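PDB 3OR5: Thiol:disulfide interchange protein, thioredoxin family protein from Chlorobaculum tepidum, which probably acts as a thioredoxin-like oxidoreductase that exchanges thiols and disulfides, perhaps in the biogenesis of c-type cytochromes. Local coordinates for residues Val59-Phe70 and Lys139-Leu150. Sequence-based numbering, arbitrary orientation.
Sequences VQKTWASRGFTF and KADFDRIVKMAL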
ATOM      1  N   VAL A  59      -8.059  -8.329  -5.146  1.00 10.72           N
ATOM      2  CA  VAL A  59      -6.713  -8.745  -5.533  1.00 10.21           C
ATOM      3  C   VAL A  59      -5.938  -9.367  -4.323  1.00 11.27           C
ATOM      4  O   VAL A  59      -5.179 -10.373  -4.455  1.00 12.05           O
ATOM      5  CB  VAL A  59      -5.928  -7.532  -6.151  1.00 10.20           C
ATOM      6  CG1 VAL A  59      -4.451  -7.897  -6.404  1.00 11.60           C
ATOM      7  CG2 VAL A  59      -6.640  -7.143  -7.488  1.00 12.78           C
ATOM      8  N   GLN A  60      -6.094  -8.785  -3.153  1.00 11.34           N
ATOM      9  CA  GLN A  60      -5.489  -9.352  -1.929  1.00 10.99           C
ATOM     10  C   GLN A  60      -5.951 -10.822  -1.778  1.00 12.40           C
ATOM     11  O   GLN A  60      -5.129 -11.663  -1.391  1.00 12.21           O
ATOM     12  CB  GLN A  60      -5.894  -8.511  -0.702  1.00 11.74           C
ATOM     13  CG  GLN A  60      -5.299  -9.062   0.570  1.00 12.18           C
ATOM     14  CD  GLN A  60      -3.859  -8.682   0.747  1.00 13.80           C
ATOM     15  OE1 GLN A  60      -3.315  -7.802   0.084  1.00 12.40           O
ATOM     16  NE2 GLN A  60      -3.245  -9.294   1.731  1.00 12.32           N
ATOM     17  N   LYS A  61      -7.239 -11.060  -1.997  1.00 11.77           N
ATOM     18  CA  LYS A  61      -7.744 -12.458  -1.778  1.00 10.95           C
ATOM     19  C   LYS A  61      -7.099 -13.417  -2.763  1.00 12.88           C
ATOM     20  O   LYS A  61      -6.737 -14.541  -2.349  1.00 15.37           O
ATOM     21  CB  LYS A  61      -9.240 -12.452  -1.979  1.00 10.87           C
ATOM     22  CG  LYS A  61      -9.994 -11.692  -0.827  1.00 11.99           C
ATOM     23  CD  LYS A  61     -11.500 -11.686  -1.023  1.00 16.45           C
ATOM     24  CE  LYS A  61     -11.986 -11.026   0.230  1.00 18.15           C
ATOM     25  NZ  LYS A  61     -13.447 -10.644   0.136  1.00 23.67           N
ATOM     26  N   THR A  62      -6.883 -13.004  -3.996  1.00 11.71           N
ATOM     27  CA  THR A  62      -6.221 -13.856  -4.987  1.00 11.82           C
ATOM     28  C   THR A  62      -4.791 -14.219  -4.595  1.00 13.37           C
ATOM     29  O   THR A  62      -4.335 -15.367  -4.830  1.00 13.48           O
ATOM     30  CB  THR A  62      -6.250 -13.170  -6.346  1.00 12.15           C
ATOM     31  OG1 THR A  62      -7.616 -12.948  -6.734  1.00 16.20           O
ATOM     32  CG2 THR A  62      -5.469 -14.000  -7.412  1.00 13.59           C
ATOM     33  N   TRP A  63      -4.048 -13.265  -4.018  1.00 11.69           N
ATOM     34  CA  TRP A  63      -2.613 -13.396  -3.863  1.00 11.07           C
ATOM     35  C   TRP A  63      -2.082 -13.495  -2.430  1.00 10.40           C
ATOM     36  O   TRP A  63      -0.865 -13.543  -2.236  1.00 11.72           O
ATOM     37  CB  TRP A  63      -1.892 -12.211  -4.614  1.00 11.78           C
ATOM     38  CG  TRP A  63      -2.147 -12.168  -6.089  1.00 12.51           C
ATOM     39  CD1 TRP A  63      -3.059 -11.410  -6.744  1.00 12.62           C
ATOM     40  CD2 TRP A  63      -1.466 -12.929  -7.091  1.00 13.29           C
ATOM     41  NE1 TRP A  63      -2.981 -11.606  -8.141  1.00 14.70           N
ATOM     42  CE2 TRP A  63      -2.023 -12.564  -8.347  1.00 15.75           C
ATOM     43  CE3 TRP A  63      -0.404 -13.861  -7.050  1.00 13.62           C
ATOM     44  CZ2 TRP A  63      -1.581 -13.114  -9.561  1.00 20.47           C
ATOM     45  CZ3 TRP A  63       0.076 -14.388  -8.289  1.00 16.52           C
ATOM     46  CH2 TRP A  63      -0.561 -14.025  -9.513  1.00 16.89           C
ATOM     47  N   ALA A  64      -2.937 -13.518  -1.412  1.00 10.96           N
ATOM     48  CA  ALA A  64      -2.503 -13.401  -0.027  1.00 12.13           C
ATOM     49  C   ALA A  64      -1.490 -14.470   0.416  1.00 12.17           C
ATOM     50  O   ALA A  64      -0.690 -14.201   1.292  1.00 12.33           O
ATOM     51  CB  ALA A  64      -3.735 -13.473   0.890  1.00 12.71           C
ATOM     52  N   SER A  65      -1.657 -15.661  -0.169  1.00 13.09           N
ATOM     53  CA  SER A  65      -0.756 -16.758   0.182  1.00 10.45           C
ATOM     54  C   SER A  65       0.197 -17.044  -0.950  1.00 12.40           C
ATOM     55  O   SER A  65       0.797 -18.162  -1.025  1.00 14.51           O
ATOM     56  CB  SER A  65      -1.549 -18.045   0.552  1.00 10.95           C
ATOM     57  OG  SER A  65      -2.409 -17.718   1.643  1.00 12.52           O
ATOM     58  N   ARG A  66       0.430 -16.066  -1.840  1.00 11.28           N
ATOM     59  CA  ARG A  66       1.309 -16.245  -2.981  1.00 11.76           C
ATOM     60  C   ARG A  66       2.382 -15.161  -2.998  1.00 12.05           C
ATOM     61  O   ARG A  66       2.965 -14.844  -4.090  1.00 14.69           O
ATOM     62  CB  ARG A  66       0.468 -16.225  -4.278  1.00 10.65           C
ATOM     63  CG  ARG A  66      -0.450 -17.503  -4.329  1.00 12.58           C
ATOM     64  CD  ARG A  66      -1.306 -17.517  -5.565  1.00 13.93           C
ATOM     65  NE  ARG A  66      -0.476 -17.708  -6.760  1.00 14.96           N
ATOM     66  CZ  ARG A  66      -1.019 -17.667  -7.974  1.00 13.86           C
ATOM     67  NH1 ARG A  66      -2.347 -17.565  -8.153  1.00 16.06           N
ATOM     68  NH2 ARG A  66      -0.221 -17.871  -9.048  1.00 17.03           N
ATOM     69  N   GLY A  67       2.689 -14.651  -1.816  1.00 12.36           N
ATOM     70  CA  GLY A  67       3.886 -13.825  -1.691  1.00 12.28           C
ATOM     71  C   GLY A  67       3.669 -12.342  -1.881  1.00 13.06           C
ATOM     72  O   GLY A  67       4.624 -11.624  -2.210  1.00 16.57           O
ATOM     73  N   PHE A  68       2.412 -11.945  -1.721  1.00 10.67           N
ATOM     74  CA  PHE A  68       2.092 -10.487  -1.972  1.00 12.09           C
ATOM     75  C   PHE A  68       1.145  -9.964  -0.918  1.00 12.51           C
ATOM     76  O   PHE A  68       0.309 -10.741  -0.394  1.00 12.59           O
ATOM     77  CB  PHE A  68       1.382 -10.329  -3.350  1.00 12.88           C
ATOM     78  CG  PHE A  68       0.734  -8.979  -3.536  1.00 14.54           C
ATOM     79  CD1 PHE A  68       1.504  -7.862  -3.916  1.00 11.97           C
ATOM     80  CD2 PHE A  68      -0.597  -8.816  -3.197  1.00 13.03           C
ATOM     81  CE1 PHE A  68       0.901  -6.578  -3.908  1.00 13.46           C
ATOM     82  CE2 PHE A  68      -1.233  -7.597  -3.225  1.00 14.51           C
ATOM     83  CZ  PHE A  68      -0.472  -6.461  -3.632  1.00 11.21           C
ATOM     84  N   THR A  69       1.278  -8.670  -0.574  1.00  9.77           N
ATOM     85  CA  THR A  69       0.190  -8.030   0.244  1.00 10.41           C
ATOM     86  C   THR A  69       0.094  -6.543  -0.096  1.00 11.09           C
ATOM     87  O   THR A  69       1.087  -5.910  -0.471  1.00 11.58           O
ATOM     88  CB  THR A  69       0.448  -8.143   1.731  1.00 11.76           C
ATOM     89  OG1 THR A  69      -0.716  -7.719   2.483  1.00 11.31           O
ATOM     90  CG2 THR A  69       1.732  -7.348   2.267  1.00 13.02           C
ATOM     91  N   PHE A  70      -1.124  -6.014   0.008  1.00 10.02           N
ATOM     92  CA  PHE A  70      -1.240  -4.529   0.123  1.00 10.45           C
ATOM     93  C   PHE A  70      -0.937  -4.103   1.576  1.00 11.35           C
ATOM     94  O   PHE A  70      -1.051  -4.895   2.568  1.00 11.06           O
ATOM     95  CB  PHE A  70      -2.661  -4.099  -0.223  1.00  9.65           C
ATOM     96  CG  PHE A  70      -2.950  -4.154  -1.691  1.00  9.45           C
ATOM     97  CD1 PHE A  70      -2.528  -3.124  -2.504  1.00 11.30           C
ATOM     98  CD2 PHE A  70      -3.679  -5.206  -2.249  1.00 11.22           C
ATOM     99  CE1 PHE A  70      -2.787  -3.212  -3.884  1.00 10.35           C
ATOM    100  CE2 PHE A  70      -3.996  -5.264  -3.603  1.00 12.55           C
ATOM    101  CZ  PHE A  70      -3.531  -4.262  -4.437  1.00 11.09           C
ATOM    102  N   LYS A 139      -8.945  -3.589 -11.398  1.00 24.95           N
ATOM    103  CA  LYS A 139      -8.701  -4.878 -10.803  1.00 24.00           C
ATOM    104  C   LYS A 139      -7.752  -5.740 -11.634  1.00 23.82           C
ATOM    105  O   LYS A 139      -6.721  -6.223 -11.153  1.00 21.72           O
ATOM    106  CB  LYS A 139     -10.029  -5.571 -10.520  1.00 26.50           C
ATOM    107  CG  LYS A 139      -9.874  -6.760  -9.606  1.00 24.70           C
ATOM    108  CD  LYS A 139     -11.264  -7.225  -9.100  1.00 31.84           C
ATOM    109  CE  LYS A 139     -12.226  -7.581 -10.270  1.00 37.56           C
ATOM    110  NZ  LYS A 139     -13.416  -8.341  -9.718  1.00 39.95           N
ATOM    111  N   ALA A 140      -8.017  -5.843 -12.929  1.00 22.81           N
ATOM    112  CA  ALA A 140      -7.152  -6.589 -13.779  1.00 22.75           C
ATOM    113  C   ALA A 140      -5.744  -5.956 -13.856  1.00 19.70           C
ATOM    114  O   ALA A 140      -4.744  -6.737 -13.981  1.00 21.65           O
ATOM    115  CB  ALA A 140      -7.761  -6.674 -15.214  1.00 23.85           C
ATOM    116  N   ASP A 141      -5.643  -4.607 -13.823  1.00 20.10           N
ATOM    117  CA  ASP A 141      -4.301  -3.930 -13.828  1.00 20.12           C
ATOM    118  C   ASP A 141      -3.558  -4.284 -12.537  1.00 18.63           C
ATOM    119  O   ASP A 141      -2.377  -4.670 -12.590  1.00 17.51           O
ATOM    120  CB  ASP A 141      -4.375  -2.376 -13.833  1.00 22.76           C
ATOM    121  CG  ASP A 141      -4.934  -1.808 -15.141  1.00 29.08           C
ATOM    122  OD1 ASP A 141      -4.719  -2.489 -16.198  1.00 33.48           O
ATOM    123  OD2 ASP A 141      -5.582  -0.703 -15.073  1.00 35.15           O
ATOM    124  N   PHE A 142      -4.257  -4.249 -11.397  1.00 16.98           N
ATOM    125  CA  PHE A 142      -3.518  -4.604 -10.163  1.00 16.97           C
ATOM    126  C   PHE A 142      -3.093  -6.061 -10.235  1.00 17.62           C
ATOM    127  O   PHE A 142      -2.046  -6.438  -9.773  1.00 17.11           O
ATOM    128  CB  PHE A 142      -4.412  -4.428  -8.914  1.00 16.10           C
ATOM    129  CG  PHE A 142      -4.454  -3.055  -8.401  1.00 18.21           C
ATOM    130  CD1 PHE A 142      -3.308  -2.399  -7.889  1.00 14.70           C
ATOM    131  CD2 PHE A 142      -5.674  -2.374  -8.381  1.00 20.99           C
ATOM    132  CE1 PHE A 142      -3.411  -1.082  -7.361  1.00 22.43           C
ATOM    133  CE2 PHE A 142      -5.763  -1.062  -7.865  1.00 28.02           C
ATOM    134  CZ  PHE A 142      -4.619  -0.406  -7.369  1.00 24.75           C
ATOM    135  N   ASP A 143      -3.949  -6.939 -10.711  1.00 17.33           N
ATOM    136  CA  ASP A 143      -3.524  -8.317 -10.831  1.00 18.49           C
ATOM    137  C   ASP A 143      -2.255  -8.582 -11.655  1.00 18.28           C
ATOM    138  O   ASP A 143      -1.355  -9.315 -11.290  1.00 17.48           O
ATOM    139  CB  ASP A 143      -4.756  -9.013 -11.360  1.00 18.42           C
ATOM    140  CG  ASP A 143      -4.729 -10.393 -11.082  1.00 29.01           C
ATOM    141  OD1 ASP A 143      -5.078 -10.720  -9.909  1.00 33.96           O
ATOM    142  OD2 ASP A 143      -4.294 -11.085 -12.032  1.00 35.20           O
ATOM    143  N   ARG A 144      -2.158  -7.902 -12.783  1.00 17.17           N
ATOM    144  CA  ARG A 144      -0.976  -7.981 -13.637  1.00 17.08           C
ATOM    145  C   ARG A 144       0.246  -7.329 -12.977  1.00 16.05           C
ATOM    146  O   ARG A 144       1.318  -7.785 -13.101  1.00 15.40           O
ATOM    147  CB  ARG A 144      -1.238  -7.289 -14.982  1.00 20.54           C
ATOM    148  CG  ARG A 144      -2.249  -7.921 -15.897  1.00 26.77           C
ATOM    149  CD  ARG A 144      -2.124  -7.427 -17.366  1.00 34.76           C
ATOM    150  NE  ARG A 144      -0.748  -7.459 -17.890  1.00 44.71           N
ATOM    151  CZ  ARG A 144      -0.225  -6.543 -18.713  1.00 49.37           C
ATOM    152  NH1 ARG A 144      -0.968  -5.496 -19.147  1.00 48.38           N
ATOM    153  NH2 ARG A 144       1.036  -6.661 -19.113  1.00 51.22           N
ATOM    154  N   ILE A 145       0.017  -6.244 -12.269  1.00 15.01           N
ATOM    155  CA  ILE A 145       1.138  -5.584 -11.538  1.00 14.35           C
ATOM    156  C   ILE A 145       1.683  -6.538 -10.497  1.00 15.24           C
ATOM    157  O   ILE A 145       2.884  -6.717 -10.344  1.00 15.46           O
ATOM    158  CB  ILE A 145       0.691  -4.253 -10.895  1.00 14.81           C
ATOM    159  CG1 ILE A 145       0.399  -3.181 -11.968  1.00 15.82           C
ATOM    160  CG2 ILE A 145       1.733  -3.700  -9.851  1.00 15.58           C
ATOM    161  CD1 ILE A 145      -0.503  -2.100 -11.442  1.00 20.93           C
ATOM    162  N   VAL A 146       0.784  -7.207  -9.780  1.00 14.14           N
ATOM    163  CA  VAL A 146       1.270  -8.153  -8.761  1.00 15.06           C
ATOM    164  C   VAL A 146       2.081  -9.273  -9.424  1.00 14.78           C
ATOM    165  O   VAL A 146       3.139  -9.602  -8.900  1.00 15.76           O
ATOM    166  CB  VAL A 146       0.066  -8.693  -7.962  1.00 13.22           C
ATOM    167  CG1 VAL A 146       0.539  -9.946  -7.132  1.00 15.34           C
ATOM    168  CG2 VAL A 146      -0.473  -7.606  -7.111  1.00 14.94           C
ATOM    169  N   LYS A 147       1.568  -9.856 -10.535  1.00 16.36           N
ATOM    170  CA  LYS A 147       2.275 -10.923 -11.266  1.00 18.37           C
ATOM    171  C   LYS A 147       3.685 -10.469 -11.653  1.00 16.69           C
ATOM    172  O   LYS A 147       4.657 -11.184 -11.428  1.00 17.66           O
ATOM    173  CB  LYS A 147       1.465 -11.344 -12.507  1.00 19.96           C
ATOM    174  CG  LYS A 147       1.806 -12.686 -13.074  1.00 29.59           C
ATOM    175  CD  LYS A 147       0.521 -13.252 -13.746  1.00 37.37           C
ATOM    176  CE  LYS A 147       0.817 -14.615 -14.357  1.00 43.40           C
ATOM    177  NZ  LYS A 147       1.750 -15.359 -13.426  1.00 47.83           N
HETATM  178  N   MSE A 148       3.758  -9.247 -12.179  1.00 16.30           N
HETATM  179  CA  MSE A 148       5.066  -8.709 -12.598  1.00 17.37           C
HETATM  180  C   MSE A 148       5.986  -8.432 -11.443  1.00 16.10           C
HETATM  181  O   MSE A 148       7.174  -8.711 -11.522  1.00 18.33           O
HETATM  182  CB  MSE A 148       4.952  -7.443 -13.456  1.00 16.22           C
HETATM  183  CG  MSE A 148       4.143  -7.594 -14.722  1.00 20.71           C
HETATM  184 SE   MSE A 148       4.819  -9.004 -15.977  1.00 35.01          SE
HETATM  185  CE  MSE A 148       3.692 -10.542 -15.381  1.00 25.39           C
ATOM    186  N   ALA A 149       5.448  -7.847 -10.379  1.00 15.33           N
ATOM    187  CA  ALA A 149       6.242  -7.583  -9.203  1.00 14.60           C
ATOM    188  C   ALA A 149       6.799  -8.826  -8.518  1.00 16.19           C
ATOM    189  O   ALA A 149       7.868  -8.797  -7.934  1.00 17.10           O
ATOM    190  CB  ALA A 149       5.479  -6.743  -8.148  1.00 15.91           C
ATOM    191  N   LEU A 150       6.054  -9.932  -8.617  1.00 16.60           N
ATOM    192  CA  LEU A 150       6.489 -11.167  -7.985  1.00 18.89           C
ATOM    193  C   LEU A 150       7.649 -11.805  -8.788  1.00 22.56           C
ATOM    194  O   LEU A 150       8.425 -12.605  -8.202  1.00 24.42           O
ATOM    195  CB  LEU A 150       5.313 -12.151  -7.976  1.00 15.90           C
ATOM    196  CG  LEU A 150       4.352 -11.843  -6.795  1.00 15.17           C
ATOM    197  CD1 LEU A 150       3.003 -12.611  -6.953  1.00 16.95           C
ATOM    198  CD2 LEU A 150       4.912 -12.061  -5.393  1.00 18.96           C
TER
HETATM  199  O   HOH W   1      -7.303 -10.927  -8.443  1.00 23.33           O
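V59 enters the contact as a knob into a hole formed by K139, F142, D143 and V146, where two helices on one face of the thioredoxin-fold sheet, 47-63 and 139-150, pack with their short segments 35° apart. Its CG2 sits against F142 CB at 3.8 Å. One turn on, T62 OG1 and D143 OD1 share a water, each 2.7 Å from its oxygen. W63 is the centre of the contact. Its NE1 gives a hydrogen bond of 2.9 Å to D143 OD1, which lies close to the plane of the indole and is met from above the carboxylate plane; OD1 therefore accepts from both the indole and the water. The D143 carboxylate gets there because CG lies anti to the backbone N (chi1 -158°), reaching across the groove. V146 CG1 makes a CH-pi contact over one indole face, 3.6 Å from the centroid of the five-membered ring, while T62 CG2 lies over the other. Past the turn W63 to R66, the methyls of L150 settle on the R66 and G67 carbonyls. The chain then enters strand 68-74, next to the central strand 36-42, where F68 offers its ring face to V146 CG2, so that one valine serves two aromatics. F70, on the same strand and also packed on M56 of helix 47-63, makes a T-shaped stack: its edge points at the face of F142, planes 83° apart, with F70 CZ 3.9 Å from F142 CD1.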